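PDB 6ED2: glycosyl hydrolase family 2, TIM barrel domain protein from Faecalibacterium prausnitzii A2-165, which is a beta-glucuronidase of glycoside hydrolase family 2, probably cleaving beta-glucuronides to release glucuronic acid, and carries bound magnesium. Local coordinates for residues 213-218 with 427-432; 225-230 with 256-261; 240-245 with 273-278; 262-267 with 295-300. One frame throughout, in Å; residues are numbered along the deposited sequence.

Contact 1 (213-218 with 427-432)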
# COMPACT_ATOMS: atom_id res chain seq x y z
N TYR A 213 27.02 32.53 -28.29
CA TYR A 213 27.71 31.88 -29.38
C TYR A 213 26.76 30.85 -29.95
O TYR A 213 25.79 30.45 -29.29
CB TYR A 213 29.04 31.24 -28.95
CG TYR A 213 28.90 29.93 -28.21
CD1 TYR A 213 28.98 28.72 -28.88
CD2 TYR A 213 28.70 29.90 -26.82
CE1 TYR A 213 28.85 27.51 -28.21
CE2 TYR A 213 28.58 28.68 -26.13
CZ TYR A 213 28.65 27.49 -26.84
OH TYR A 213 28.54 26.27 -26.21
N SER A 214 27.03 30.45 -31.18
CA SER A 214 26.20 29.46 -31.86
C SER A 214 27.13 28.51 -32.59
O SER A 214 28.26 28.89 -32.93
CB SER A 214 25.21 30.12 -32.86
OG SER A 214 25.88 30.56 -34.04
N THR A 215 26.65 27.29 -32.81
CA THR A 215 27.37 26.25 -33.54
C THR A 215 26.41 25.54 -34.49
O THR A 215 25.21 25.42 -34.21
CB THR A 215 28.02 25.20 -32.60
OG1 THR A 215 27.04 24.64 -31.71
CG2 THR A 215 29.15 25.81 -31.78
N ARG A 216 26.96 25.11 -35.64
CA ARG A 216 26.36 24.23 -36.63
C ARG A 216 27.38 23.15 -36.95
O ARG A 216 28.58 23.42 -36.97
CB ARG A 216 26.01 24.93 -37.99
CG ARG A 216 24.96 26.01 -37.93
CD ARG A 216 25.19 27.11 -38.99
NE ARG A 216 24.57 28.39 -38.56
CZ ARG A 216 25.23 29.55 -38.41
NH1 ARG A 216 26.52 29.63 -38.67
NH2 ARG A 216 24.58 30.63 -38.01
N TYR A 217 26.91 21.95 -37.25
CA TYR A 217 27.81 20.82 -37.41
C TYR A 217 27.66 20.20 -38.79
O TYR A 217 26.58 20.20 -39.39
CB TYR A 217 27.57 19.76 -36.31
CG TYR A 217 27.73 20.38 -34.93
CD1 TYR A 217 28.96 20.37 -34.28
CD2 TYR A 217 26.67 21.04 -34.33
CE1 TYR A 217 29.12 20.95 -33.05
CE2 TYR A 217 26.82 21.64 -33.09
CZ TYR A 217 28.05 21.58 -32.46
OH TYR A 217 28.20 22.18 -31.24
N ARG A 218 28.78 19.67 -39.28
CA ARG A 218 28.85 19.06 -40.60
C ARG A 218 29.87 17.93 -40.53
O ARG A 218 31.00 18.13 -40.04
CB ARG A 218 29.24 20.12 -41.64
CG ARG A 218 29.48 19.63 -43.04
CD ARG A 218 29.66 20.83 -43.99
NE ARG A 218 30.65 21.80 -43.48
CZ ARG A 218 30.37 23.03 -43.05
NH1 ARG A 218 31.35 23.82 -42.60
NH2 ARG A 218 29.12 23.49 -43.08
N ASP A 427 19.35 27.04 -25.16
CA ASP A 427 19.56 25.61 -25.30
C ASP A 427 20.17 25.20 -26.63
O ASP A 427 20.46 24.01 -26.80
CB ASP A 427 18.23 24.87 -25.08
CG ASP A 427 17.72 25.04 -23.66
OD1 ASP A 427 18.50 25.54 -22.81
OD2 ASP A 427 16.54 24.72 -23.37
N LYS A 428 20.44 26.13 -27.54
CA LYS A 428 20.76 25.74 -28.91
C LYS A 428 22.09 25.01 -29.02
O LYS A 428 22.29 24.28 -30.00
CB LYS A 428 20.77 26.96 -29.83
CG LYS A 428 21.84 28.00 -29.47
CD LYS A 428 21.48 29.39 -29.98
CE LYS A 428 22.42 30.47 -29.40
NZ LYS A 428 21.91 31.85 -29.64
N ASN A 429 23.00 25.14 -28.06
CA ASN A 429 24.31 24.50 -28.22
C ASN A 429 24.43 23.16 -27.51
O ASN A 429 25.51 22.57 -27.50
CB ASN A 429 25.43 25.44 -27.76
CG ASN A 429 25.57 26.65 -28.66
OD1 ASN A 429 25.72 26.51 -29.87
ND2 ASN A 429 25.46 27.85 -28.08
N HIS A 430 23.35 22.66 -26.92
CA HIS A 430 23.39 21.33 -26.31
C HIS A 430 23.35 20.28 -27.41
O HIS A 430 22.43 20.28 -28.23
CB HIS A 430 22.19 21.13 -25.38
CG HIS A 430 22.26 21.93 -24.12
ND1 HIS A 430 23.26 21.75 -23.19
CD2 HIS A 430 21.45 22.89 -23.62
CE1 HIS A 430 23.07 22.57 -22.17
NE2 HIS A 430 21.98 23.28 -22.41
N PRO A 431 24.32 19.37 -27.48
CA PRO A 431 24.18 18.26 -28.43
C PRO A 431 22.92 17.44 -28.17
O PRO A 431 22.32 16.92 -29.11
CB PRO A 431 25.46 17.44 -28.23
CG PRO A 431 25.90 17.79 -26.85
CD PRO A 431 25.53 19.23 -26.65
N SER A 432 22.49 17.34 -26.90
CA SER A 432 21.33 16.54 -26.57
C SER A 432 20.04 17.08 -27.18
O SER A 432 19.14 16.30 -27.50
CB SER A 432 21.17 16.43 -25.04
OG SER A 432 20.94 17.69 -24.43
O HOH W 1 27.03 20.84 -28.97
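Asn429 spends both ends of its amide on the strand 213-218. Its ND2 donates to the carbonyl O of Tyr213 at 2.9 Å, nearly straight at 165°; the acceptor lies in the amide plane, while the donor sits well above the carbonyl plane of Tyr213. Its OD1 receives the hydroxyl of Thr215, with OG1 also 2.9 Å away, and Thr215 N stands 3.2 Å from the same OD1. The two bonds fix the amide's rotation and leave it flat against the Tyr213 ring: the planes are only 2° apart, with ND2 over one face and Asn429 CG 3.4 Å from Tyr213 CE1. Tyr213 CG lies between its backbone N and carbonyl carbon (chi1 77°), which sets the ring against the amide; its OH bonds to Asp293. A water 2.7 Å from Asn429 O probably donates to it and also hydrogen-bonds Tyr217 OH. Lys428 passes its CE 3.4 Å from Tyr213 O, but its NZ forms salt bridges with Asp212 and Asp425. The asparagine belongs to a type I turn, Asp427 to His430, in which His430 N bonds back to Asp427 O. This turn links helix 409-427 to strand 433-440 of the TIM barrel and docks on edge strand 210-219 of the preceding beta-sandwich domain, with Leu277 and Ile279 of strand 275-283 packed against the Tyr213 ring.

Contact 2 (225-230 with 256-261)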
# COMPACT_ATOMS: atom_id res chain seq x y z
N GLU A 225 33.30 19.50 -39.20
CA GLU A 225 33.49 20.94 -39.16
C GLU A 225 32.39 21.58 -38.33
O GLU A 225 31.23 21.17 -38.40
CB GLU A 225 33.49 21.55 -40.57
CG GLU A 225 34.42 20.84 -41.52
CD GLU A 225 34.62 21.59 -42.82
OE1 GLU A 225 35.71 21.44 -43.43
OE2 GLU A 225 33.69 22.32 -43.22
N ILE A 226 32.77 22.57 -37.54
CA ILE A 226 31.85 23.33 -36.71
C ILE A 226 31.91 24.77 -37.18
O ILE A 226 32.96 25.41 -37.04
CB ILE A 226 32.20 23.25 -35.21
CG1 ILE A 226 32.42 21.79 -34.77
CG2 ILE A 226 31.12 23.94 -34.40
CD1 ILE A 226 33.12 21.65 -33.40
N ASP A 227 30.81 25.28 -37.74
CA ASP A 227 30.68 26.70 -38.01
C ASP A 227 30.15 27.37 -36.74
O ASP A 227 29.16 26.92 -36.15
CB ASP A 227 29.72 26.98 -39.17
CG ASP A 227 30.19 26.37 -40.50
OD1 ASP A 227 31.40 26.12 -40.69
OD2 ASP A 227 29.31 26.12 -41.36
N TYR A 228 30.80 28.46 -36.34
CA TYR A 228 30.46 29.13 -35.12
C TYR A 228 30.23 30.60 -35.41
O TYR A 228 30.77 31.16 -36.36
CB TYR A 228 31.56 28.95 -34.05
CG TYR A 228 32.83 29.73 -34.35
CD1 TYR A 228 32.93 31.06 -34.01
CD2 TYR A 228 33.92 29.13 -34.96
CE1 TYR A 228 34.07 31.79 -34.28
CE2 TYR A 228 35.08 29.86 -35.23
CZ TYR A 228 35.14 31.19 -34.88
OH TYR A 228 36.27 31.95 -35.14
N THR A 229 29.42 31.23 -34.56
CA THR A 229 29.46 32.66 -34.38
C THR A 229 29.69 32.94 -32.89
O THR A 229 29.38 32.10 -32.04
CB THR A 229 28.16 33.35 -34.88
OG1 THR A 229 27.07 33.08 -33.97
CG2 THR A 229 27.78 32.85 -36.28
N VAL A 230 30.24 34.11 -32.60
CA VAL A 230 30.36 34.63 -31.25
C VAL A 230 29.83 36.06 -31.24
O VAL A 230 30.21 36.87 -32.09
CB VAL A 230 31.82 34.61 -30.75
CG1 VAL A 230 31.91 35.24 -29.34
CG2 VAL A 230 32.36 33.21 -30.77
N THR A 256 33.32 34.88 -36.35
CA THR A 256 32.71 33.82 -37.14
C THR A 256 33.85 32.99 -37.69
O THR A 256 34.98 33.48 -37.83
CB THR A 256 31.85 34.36 -38.29
OG1 THR A 256 32.67 35.15 -39.16
CG2 THR A 256 30.70 35.22 -37.78
N GLY A 257 33.56 31.74 -38.00
CA GLY A 257 34.60 30.89 -38.54
C GLY A 257 34.16 29.44 -38.51
O GLY A 257 33.00 29.11 -38.25
N THR A 258 35.13 28.58 -38.78
CA THR A 258 34.92 27.15 -38.86
C THR A 258 36.02 26.46 -38.06
O THR A 258 37.20 26.78 -38.23
CB THR A 258 34.93 26.68 -40.32
OG1 THR A 258 33.86 27.34 -41.02
CG2 THR A 258 34.73 25.17 -40.42
N LEU A 259 35.64 25.54 -37.17
CA LEU A 259 36.61 24.68 -36.51
C LEU A 259 36.65 23.36 -37.26
O LEU A 259 35.62 22.71 -37.43
CB LEU A 259 36.25 24.47 -35.03
CG LEU A 259 36.08 25.77 -34.23
CD1 LEU A 259 35.27 25.51 -32.98
CD2 LEU A 259 37.43 26.41 -33.90
N VAL A 260 37.83 22.99 -37.74
CA VAL A 260 38.03 21.74 -38.46
C VAL A 260 38.56 20.72 -37.46
O VAL A 260 39.62 20.93 -36.87
CB VAL A 260 38.99 21.92 -39.64
CG1 VAL A 260 39.20 20.61 -40.38
CG2 VAL A 260 38.47 22.99 -40.58
N VAL A 261 37.83 19.62 -37.27
CA VAL A 261 38.20 18.60 -36.28
C VAL A 261 38.45 17.30 -37.03
O VAL A 261 37.51 16.56 -37.36
CB VAL A 261 37.13 18.42 -35.20
CG1 VAL A 261 37.62 17.45 -34.15
CG2 VAL A 261 36.78 19.76 -34.57
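Tyr228 lays its ring over the backbone of Gly257, whose N sits 3.5 Å above one ring face, offset toward the rim, while Tyr228 CE2 comes within 3.4 Å of Gly257 C. The ring gets there because CG stands between the backbone N and the carbonyl carbon (chi1 72°), folding it across the neighbouring strand. A CB on Gly257 would run into the tyrosine hydroxyl and, at these backbone angles, into Thr256 O as well. Leu259 CG meets Tyr228 CD2 at 4.1 Å, and Leu259 also packs on Ile226, CB to CB. On the other face of the sheet Thr258 OG1 donates to Asp227 OD1 at 2.8 Å, meeting the carboxylate on its anti side; the two side chains lie alongside, pointing the same way. Thr258 CG2 in turn touches Glu225 CB.

The backbones are antiparallel, their segment axes 159° apart. Ile226 and Leu259 form a hydrogen-bonded pair, with Leu259 N to Ile226 O at 2.7 Å, and Tyr228 pairs likewise with Gly257. Segments 225-230 and 256-261 belong to the central and one outer strand of a three-stranded sheet, one layer of the immunoglobulin-like beta-sandwich of family 2 hydrolases.

Farther out, the Tyr228 hydroxyl is held by Gly254 and Ser252, and Val240 of the opposing sheet touches its ring. Cutting Tyr228 back to an alanine is likely to uncover the Gly257 backbone, open a gap beside Val240 and Leu259 and leave Gly254 O without its hydroxyl partner. Arg218 makes salt bridges to both Glu225 and Asp227.

Contact 3 (240-245 with 273-278)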
# COMPACT_ATOMS: atom_id res chain seq x y z
N VAL A 240 38.64 31.30 -30.81
CA VAL A 240 37.88 30.15 -30.37
C VAL A 240 38.77 28.93 -30.53
O VAL A 240 39.41 28.76 -31.57
CB VAL A 240 36.58 29.98 -31.18
CG1 VAL A 240 35.78 28.82 -30.64
CG2 VAL A 240 35.76 31.26 -31.15
N GLU A 241 38.82 28.09 -29.50
CA GLU A 241 39.66 26.90 -29.51
C GLU A 241 38.83 25.72 -29.05
O GLU A 241 37.88 25.87 -28.27
CB GLU A 241 40.87 27.06 -28.58
CG GLU A 241 41.80 28.20 -28.95
CD GLU A 241 42.77 28.52 -27.83
OE1 GLU A 241 42.33 29.13 -26.83
OE2 GLU A 241 43.96 28.16 -27.94
N LEU A 242 39.19 24.54 -29.53
CA LEU A 242 38.51 23.31 -29.17
C LEU A 242 39.54 22.34 -28.63
O LEU A 242 40.54 22.06 -29.31
CB LEU A 242 37.77 22.72 -30.37
CG LEU A 242 36.67 21.74 -30.00
CD1 LEU A 242 35.56 22.44 -29.22
CD2 LEU A 242 36.13 21.08 -31.27
N TYR A 243 39.32 21.84 -27.41
CA TYR A 243 40.25 20.94 -26.75
C TYR A 243 39.63 19.56 -26.57
O TYR A 243 38.45 19.44 -26.19
CB TYR A 243 40.68 21.48 -25.39
CG TYR A 243 41.69 22.59 -25.50
CD1 TYR A 243 41.27 23.90 -25.67
CD2 TYR A 243 43.05 22.33 -25.45
CE1 TYR A 243 42.18 24.92 -25.77
CE2 TYR A 243 43.98 23.36 -25.57
CZ TYR A 243 43.52 24.65 -25.73
OH TYR A 243 44.40 25.71 -25.83
N ASP A 244 40.42 18.54 -26.85
CA ASP A 244 40.13 17.16 -26.47
C ASP A 244 41.08 16.82 -25.33
O ASP A 244 42.24 16.48 -25.57
CB ASP A 244 40.32 16.22 -27.65
CG ASP A 244 39.88 14.81 -27.33
OD1 ASP A 244 39.30 14.61 -26.25
OD2 ASP A 244 40.10 13.90 -28.17
N GLY A 245 40.62 16.94 -24.10
CA GLY A 245 41.56 16.84 -22.99
C GLY A 245 42.50 18.03 -23.04
O GLY A 245 42.06 19.18 -23.16
N TYR A 273 30.20 12.08 -26.62
CA TYR A 273 31.56 12.58 -26.53
C TYR A 273 31.51 14.09 -26.58
O TYR A 273 30.89 14.66 -27.48
CB TYR A 273 32.45 12.04 -27.65
CG TYR A 273 33.91 12.16 -27.31
CD1 TYR A 273 34.55 11.15 -26.60
CD2 TYR A 273 34.64 13.29 -27.65
CE1 TYR A 273 35.88 11.25 -26.27
CE2 TYR A 273 35.98 13.41 -27.31
CZ TYR A 273 36.59 12.37 -26.62
OH TYR A 273 37.93 12.45 -26.29
N LEU A 274 32.16 14.73 -25.62
CA LEU A 274 32.14 16.18 -25.49
C LEU A 274 33.55 16.73 -25.66
O LEU A 274 34.52 16.08 -25.25
CB LEU A 274 31.55 16.60 -24.13
CG LEU A 274 30.06 16.25 -23.95
CD1 LEU A 274 29.56 16.63 -22.56
CD2 LEU A 274 29.19 16.91 -25.04
N TYR A 275 33.65 17.89 -26.29
CA TYR A 275 34.89 18.63 -26.43
C TYR A 275 34.80 19.90 -25.60
O TYR A 275 33.72 20.41 -25.33
CB TYR A 275 35.15 19.02 -27.89
CG TYR A 275 35.63 17.90 -28.78
CD1 TYR A 275 36.99 17.72 -29.05
CD2 TYR A 275 34.72 17.05 -29.39
CE1 TYR A 275 37.43 16.69 -29.89
CE2 TYR A 275 35.14 16.03 -30.23
CZ TYR A 275 36.49 15.85 -30.48
OH TYR A 275 36.88 14.83 -31.32
N ASP A 276 35.95 20.43 -25.23
CA ASP A 276 36.00 21.64 -24.42
C ASP A 276 36.18 22.84 -25.34
O ASP A 276 37.12 22.87 -26.15
CB ASP A 276 37.11 21.56 -23.38
CG ASP A 276 36.85 20.49 -22.33
OD1 ASP A 276 35.81 20.58 -21.66
OD2 ASP A 276 37.66 19.56 -22.20
N LEU A 277 35.28 23.80 -25.22
CA LEU A 277 35.28 24.99 -26.06
C LEU A 277 35.81 26.16 -25.24
O LEU A 277 35.35 26.39 -24.12
CB LEU A 277 33.86 25.28 -26.57
CG LEU A 277 33.65 26.44 -27.55
CD1 LEU A 277 34.38 26.16 -28.87
CD2 LEU A 277 32.18 26.63 -27.82
N VAL A 278 36.78 26.88 -25.80
CA VAL A 278 37.38 28.05 -25.15
C VAL A 278 37.18 29.26 -26.05
O VAL A 278 37.76 29.32 -27.14
CB VAL A 278 38.86 27.83 -24.85
CG1 VAL A 278 39.46 29.06 -24.16
CG2 VAL A 278 39.06 26.58 -24.03
O HOH W 2 39.81 14.02 -31.08
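Asp244 OD1 takes the hydroxyl proton of Tyr273 in a bond of 2.6 Å between OH and OD1. The hydroxyl meets the syn side of the carboxylate, 18° out of its plane, and carboxylate and ring stand almost perpendicular, 86° apart. A chi1 of -173°, CG opposite the backbone N, places the carboxylate beside the Tyr273 hydroxyl. OD2, its other oxygen, accepts from a water at 2.9 Å that is also hydrogen-bonded to Tyr275 OH; that hydroxyl has a further partner in Arg265 N. Asp244 CB lies 3.7 Å from Tyr275 CE1, and the Tyr273 ring approaches one face of Tyr275 with its CE2. A leucine in place of Asp244 would probably leave the Tyr273 hydroxyl without its acceptor and break the water link to Tyr275.

Next to this cluster the two segments pair as antiparallel strands, the two inner ones of a four-stranded sheet that forms the second layer of the family's immunoglobulin-like sandwich. Tyr243 N to Asp276 O, 2.7 Å and nearly straight, is answered by Asp276 N to Tyr243 O; Glu241 and Val278 form the next hydrogen-bonded pair.

Leu242 and Leu277 face the interior, toward the sheet that carries Ile226. Leu242 CD1 rests 3.7 Å from Tyr275 CB, and Val240 CG1 presses tightly on Leu277 CD1. On the other face, Tyr243 CD1 touches Val278 CG2 at 3.8 Å. There too Glu241 extends past Val278, contributing with Thr239 to the magnesium site, and OE2 is salt-bridged to Arg248.

Contact 4 (262-267 with 295-300)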
# COMPACT_ATOMS: atom_id res chain seq x y z
N LYS A 262 39.72 17.00 -37.26
CA LYS A 262 40.09 15.77 -37.96
C LYS A 262 39.86 14.55 -37.08
O LYS A 262 40.17 14.57 -35.88
CB LYS A 262 41.55 15.84 -38.41
CG LYS A 262 41.92 14.81 -39.45
CD LYS A 262 43.38 14.96 -39.87
CE LYS A 262 43.98 13.63 -40.31
NZ LYS A 262 45.45 13.74 -40.54
N ASN A 263 39.29 13.50 -37.67
CA ASN A 263 38.95 12.28 -36.93
C ASN A 263 38.08 12.61 -35.71
O ASN A 263 38.27 12.06 -34.62
CB ASN A 263 40.21 11.52 -36.51
CG ASN A 263 41.09 11.17 -37.69
OD1 ASN A 263 40.63 10.56 -38.65
ND2 ASN A 263 42.36 11.55 -37.61
N ALA A 264 37.16 13.55 -35.90
CA ALA A 264 36.23 13.94 -34.85
C ALA A 264 35.59 12.72 -34.21
O ALA A 264 35.13 11.80 -34.91
CB ALA A 264 35.15 14.85 -35.43
N ARG A 265 35.55 12.71 -32.88
CA ARG A 265 34.78 11.72 -32.13
C ARG A 265 33.37 12.26 -31.98
O ARG A 265 33.15 13.28 -31.32
CB ARG A 265 35.43 11.44 -30.78
CG ARG A 265 36.91 11.11 -30.90
CD ARG A 265 37.46 10.57 -29.60
NE ARG A 265 36.75 9.36 -29.18
CZ ARG A 265 37.09 8.62 -28.13
NH1 ARG A 265 38.14 8.97 -27.39
NH2 ARG A 265 36.39 7.54 -27.82
N LEU A 266 32.42 11.59 -32.60
CA LEU A 266 31.06 12.09 -32.70
C LEU A 266 30.27 11.78 -31.43
O LEU A 266 30.46 10.75 -30.78
CB LEU A 266 30.36 11.47 -33.91
CG LEU A 266 30.98 11.79 -35.27
CD1 LEU A 266 30.06 11.29 -36.39
CD2 LEU A 266 31.25 13.29 -35.42
N TRP A 267 29.38 12.70 -31.09
CA TRP A 267 28.41 12.51 -30.03
C TRP A 267 27.28 11.62 -30.54
O TRP A 267 26.71 11.88 -31.60
CB TRP A 267 27.90 13.87 -29.58
CG TRP A 267 27.02 13.91 -28.39
CD1 TRP A 267 27.37 14.29 -27.12
CD2 TRP A 267 25.62 13.63 -28.36
NE1 TRP A 267 26.26 14.24 -26.29
CE2 TRP A 267 25.18 13.84 -27.03
CE3 TRP A 267 24.69 13.22 -29.32
CZ2 TRP A 267 23.86 13.64 -26.64
CZ3 TRP A 267 23.37 13.03 -28.94
CH2 TRP A 267 22.96 13.24 -27.61
N ILE A 295 30.80 20.98 -25.90
CA ILE A 295 29.92 20.77 -27.04
C ILE A 295 30.12 19.37 -27.57
O ILE A 295 31.18 18.76 -27.40
CB ILE A 295 30.16 21.80 -28.16
CG1 ILE A 295 31.58 21.64 -28.71
CG2 ILE A 295 29.92 23.20 -27.67
CD1 ILE A 295 31.97 22.73 -29.70
N GLY A 296 29.10 18.85 -28.22
CA GLY A 296 29.17 17.56 -28.87
C GLY A 296 29.02 17.74 -30.37
O GLY A 296 28.24 18.59 -30.82
N ILE A 297 29.78 16.96 -31.12
CA ILE A 297 29.78 17.03 -32.58
C ILE A 297 28.77 16.01 -33.09
O ILE A 297 29.02 14.80 -33.05
CB ILE A 297 31.18 16.78 -33.15
CG1 ILE A 297 32.17 17.82 -32.60
CG2 ILE A 297 31.15 16.86 -34.66
CD1 ILE A 297 33.57 17.66 -33.18
N ARG A 298 27.63 16.50 -33.56
CA ARG A 298 26.59 15.62 -34.07
C ARG A 298 25.67 16.42 -34.98
O ARG A 298 25.44 17.61 -34.75
CB ARG A 298 25.79 14.98 -32.93
CG ARG A 298 25.00 15.98 -32.09
CD ARG A 298 23.56 16.11 -32.56
NE ARG A 298 22.78 17.14 -31.86
CZ ARG A 298 22.68 18.40 -32.27
NH1 ARG A 298 23.35 18.79 -33.35
NH2 ARG A 298 21.94 19.27 -31.58
N THR A 299 25.12 15.74 -35.98
CA THR A 299 24.10 16.30 -36.85
C THR A 299 22.76 15.61 -36.60
O THR A 299 22.70 14.42 -36.27
CB THR A 299 24.45 16.15 -38.33
OG1 THR A 299 24.45 14.75 -38.69
CG2 THR A 299 25.81 16.76 -38.63
N PHE A 300 21.68 16.38 -36.75
CA PHE A 300 20.36 15.79 -36.57
C PHE A 300 19.36 16.46 -37.51
O PHE A 300 19.26 17.69 -37.53
CB PHE A 300 19.90 15.92 -35.12
CG PHE A 300 18.60 15.24 -34.84
CD1 PHE A 300 18.56 13.92 -34.44
CD2 PHE A 300 17.40 15.92 -34.99
CE1 PHE A 300 17.34 13.29 -34.17
CE2 PHE A 300 16.19 15.30 -34.74
CZ PHE A 300 16.16 13.98 -34.32
O HOH W 3 31.57 15.19 -30.06
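Leu266 and Ile297 meet at about a right angle, the CD2 branch of the leucine 3.7 Å from CG2 of the isoleucine. They lie in two loops at one end of the immunoglobulin-like sandwich: segment 262-267 leaves strand 256-262, and the loop segment 295-300 carries the chain from strand 286-295 toward the TIM barrel. On Ile297 the two branches part. CG2, anti to the backbone N, serves Leu266, whereas the CG1 arm (chi1 -59°) takes CD1 to Ala264 CB at 3.9 Å and on to Ala224 and Ile226 of strand 223-232.

Trp267 and Arg298 instead run alongside each other, pointing the same way. Arg298 CG comes 3.9 Å from Trp267 CE3: the contact is made by the aliphatic part of the arginine, and its guanidinium stands 87° to the indole plane. Beyond it NE bonds to Pro431 O and NH1 to Gln466 of the barrel domain, while Trp267 NE1 reaches Asp368 O; both side chains thus tie the loops to the neighbouring domain. Gly296 CA comes 4.1 Å from Trp267 CD1; a CB on this glycine would clash with that ring atom.

The backbones join by one direct bond, Trp267 N to Ile297 O at 2.9 Å, the donor lying above the carbonyl plane. A water completes the join, donating to Arg265 O at 2.8 Å and accepting from Ile297 N at 2.7 Å.

Overall arrangement
All four contacts lie on the same side of the chain's centre, their own centres 11 to 13 Å apart. Contacts 2 and 3 occupy the two facing sheets of the sandwich; their segments alternate along the chain, and Ile226, Val261 and Leu242 interlock between the layers. Contact 4 follows contact 2 in sequence and closes one end of that interior, Ile295 and Ile297 touching Ile226. Contact 1 spans the other three along the chain: strand 210-219, beside 223-232 in the sheet of contact 2, meets the barrel turn 427-432. Contact 4 also reaches segment 427-432, so sandwich and TIM barrel share an interface built from distant sequence.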